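Local atomic coordinates of putative polyketide cyclase (PDB entry 3F9S), a protein that is a putative polyketide cyclase of the SnoaL-like family, whose substrate and reaction are not established. Residues E18-G23 against A54-R59. Sequence-based numbering, arbitrary orientation.
Sequences EVWSEG and AGYKER
Trp20 joins helix 8-21 to helix 53-66 through Tyr56 and Arg59; the backbones of 18-23 and 54-59 do not touch. Residues 18-21 are the last turn of helix 8-21, a wider pi-type turn; Gly23 then leaves the helical conformation with positive phi. Segment 54-59 lies within helix 53-66, where Tyr56 and Arg59 are about one turn apart. All three side chains are buried. The indole N-H of Trp20 NE1 donates to Tyr56 OH at 3.0 Å, with an angle of 155° at the hydrogen. The hydroxyl oxygen lies almost in the indole plane, at the ring edge. With CG anti to the backbone N (chi1 -176°), the phenol of Tyr56 extends so that its OH meets that edge. The extended Arg59 chain brings NH1 to 3.7 Å from Trp20 CZ2, its guanidinium plane turned 65° from the indole. Val19 CG1, from the same segment, lies over one indole face near its rim. Arg59 NH2 forms salt bridges with Asp41 and Asp44, while NH1 hydrogen-bonds a glycerol, probably from the crystallisation liquor. A leucine in place of Trp20 would probably leave Tyr56 OH without this donor and Arg59 NH1 without its indole contact. Helices packed beside a curved mixed sheet are characteristic of the NTF2-like fold, and the glycerol may mark its pocket.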
loop_
_atom_site.group_PDB
_atom_site.type_symbol
_atom_site.label_atom_id
_atom_site.label_comp_id
_atom_site.label_asym_id
_atom_site.label_seq_id
_atom_site.Cartn_x
_atom_site.Cartn_y
_atom_site.Cartn_z
ATOM N N GLU A 18 -12.164 8.054 14.799
ATOM C CA GLU A 18 -12.477 7.656 16.173
ATOM C C GLU A 18 -11.573 6.601 16.756
ATOM O O GLU A 18 -11.035 6.768 17.856
ATOM C CB GLU A 18 -13.924 7.182 16.267
ATOM C CG GLU A 18 -14.923 8.274 16.037
ATOM C CD GLU A 18 -16.365 7.809 16.111
ATOM O OE1 GLU A 18 -16.640 6.591 16.146
ATOM O OE2 GLU A 18 -17.243 8.699 16.117
ATOM N N VAL A 19 -11.425 5.507 16.027
ATOM C CA VAL A 19 -10.642 4.389 16.533
ATOM C C VAL A 19 -9.145 4.626 16.405
ATOM O O VAL A 19 -8.423 4.528 17.390
ATOM C CB VAL A 19 -11.012 3.072 15.839
ATOM C CG1 VAL A 19 -10.094 1.922 16.307
ATOM C CG2 VAL A 19 -12.475 2.745 16.090
ATOM N N TRP A 20 -8.703 4.982 15.207
ATOM C CA TRP A 20 -7.278 5.008 14.905
ATOM C C TRP A 20 -6.552 6.287 15.171
ATOM O O TRP A 20 -5.381 6.243 15.546
ATOM C CB TRP A 20 -7.054 4.529 13.476
ATOM C CG TRP A 20 -7.288 3.082 13.448
ATOM C CD1 TRP A 20 -8.435 2.449 13.103
ATOM C CD2 TRP A 20 -6.393 2.077 13.939
ATOM N NE1 TRP A 20 -8.293 1.100 13.292
ATOM C CE2 TRP A 20 -7.050 0.840 13.807
ATOM C CE3 TRP A 20 -5.084 2.101 14.443
ATOM C CZ2 TRP A 20 -6.444 -0.375 14.155
ATOM C CZ3 TRP A 20 -4.489 0.902 14.816
ATOM C CH2 TRP A 20 -5.174 -0.323 14.667
ATOM N N SER A 21 -7.202 7.413 14.910
ATOM C CA SER A 21 -6.582 8.702 15.159
ATOM C C SER A 21 -6.828 9.178 16.579
ATOM O O SER A 21 -5.940 9.794 17.152
ATOM C CB SER A 21 -7.046 9.750 14.154
ATOM O OG SER A 21 -6.667 9.380 12.840
ATOM N N GLU A 22 -8.003 8.893 17.148
ATOM C CA GLU A 22 -8.368 9.358 18.492
ATOM C C GLU A 22 -8.253 8.301 19.572
ATOM O O GLU A 22 -8.306 8.641 20.747
ATOM C CB GLU A 22 -9.768 9.951 18.480
ATOM C CG GLU A 22 -9.872 11.209 17.627
ATOM C CD GLU A 22 -11.295 11.631 17.336
ATOM O OE1 GLU A 22 -12.264 11.022 17.839
ATOM O OE2 GLU A 22 -11.446 12.598 16.569
ATOM N N GLY A 23 -8.071 7.043 19.194
ATOM C CA GLY A 23 -7.901 5.968 20.161
ATOM C C GLY A 23 -9.143 5.601 20.934
ATOM O O GLY A 23 -9.034 5.099 22.058
ATOM N N ALA A 54 -13.371 -8.187 20.030
ATOM C CA ALA A 54 -12.470 -8.117 21.181
ATOM C C ALA A 54 -11.017 -8.183 20.725
ATOM O O ALA A 54 -10.226 -7.352 21.119
ATOM C CB ALA A 54 -12.759 -9.241 22.160
ATOM N N GLY A 55 -10.705 -9.155 19.864
ATOM C CA GLY A 55 -9.369 -9.354 19.295
ATOM C C GLY A 55 -8.948 -8.154 18.478
ATOM O O GLY A 55 -7.808 -7.716 18.581
ATOM N N TYR A 56 -9.875 -7.629 17.685
ATOM C CA TYR A 56 -9.643 -6.402 16.923
ATOM C C TYR A 56 -9.224 -5.259 17.856
ATOM O O TYR A 56 -8.235 -4.559 17.600
ATOM C CB TYR A 56 -10.899 -6.000 16.156
ATOM C CG TYR A 56 -10.658 -4.807 15.308
ATOM C CD1 TYR A 56 -10.815 -3.521 15.832
ATOM C CD2 TYR A 56 -10.169 -4.941 14.021
ATOM C CE1 TYR A 56 -10.552 -2.432 15.097
ATOM C CE2 TYR A 56 -9.895 -3.827 13.266
ATOM C CZ TYR A 56 -10.091 -2.589 13.814
ATOM O OH TYR A 56 -9.818 -1.509 13.057
ATOM N N LYS A 57 -9.983 -5.085 18.940
ATOM C CA LYS A 57 -9.706 -4.010 19.891
ATOM C C LYS A 57 -8.350 -4.199 20.550
ATOM O O LYS A 57 -7.651 -3.226 20.761
ATOM C CB LYS A 57 -10.826 -3.871 20.913
ATOM C CG LYS A 57 -12.057 -3.267 20.303
ATOM C CD LYS A 57 -13.136 -2.932 21.306
ATOM C CE LYS A 57 -13.914 -4.088 21.782
ATOM N NZ LYS A 57 -15.128 -3.600 22.541
ATOM N N GLU A 58 -7.964 -5.445 20.832
ATOM C CA GLU A 58 -6.643 -5.708 21.401
ATOM C C GLU A 58 -5.557 -5.286 20.434
ATOM O O GLU A 58 -4.581 -4.670 20.844
ATOM C CB GLU A 58 -6.458 -7.172 21.812
ATOM C CG GLU A 58 -7.351 -7.597 22.953
ATOM C CD GLU A 58 -7.183 -6.801 24.225
ATOM O OE1 GLU A 58 -6.064 -6.332 24.517
ATOM O OE2 GLU A 58 -8.183 -6.691 24.957
ATOM N N ARG A 59 -5.760 -5.549 19.150
ATOM C CA ARG A 59 -4.789 -5.138 18.157
ATOM C C ARG A 59 -4.709 -3.621 18.100
ATOM O O ARG A 59 -3.615 -3.072 18.017
ATOM C CB ARG A 59 -5.110 -5.752 16.817
ATOM C CG ARG A 59 -4.327 -5.195 15.670
ATOM C CD ARG A 59 -4.631 -5.989 14.469
ATOM N NE ARG A 59 -3.920 -5.442 13.319
ATOM C CZ ARG A 59 -4.292 -4.358 12.648
ATOM N NH1 ARG A 59 -5.381 -3.673 12.961
ATOM N NH2 ARG A 59 -3.566 -3.960 11.614
#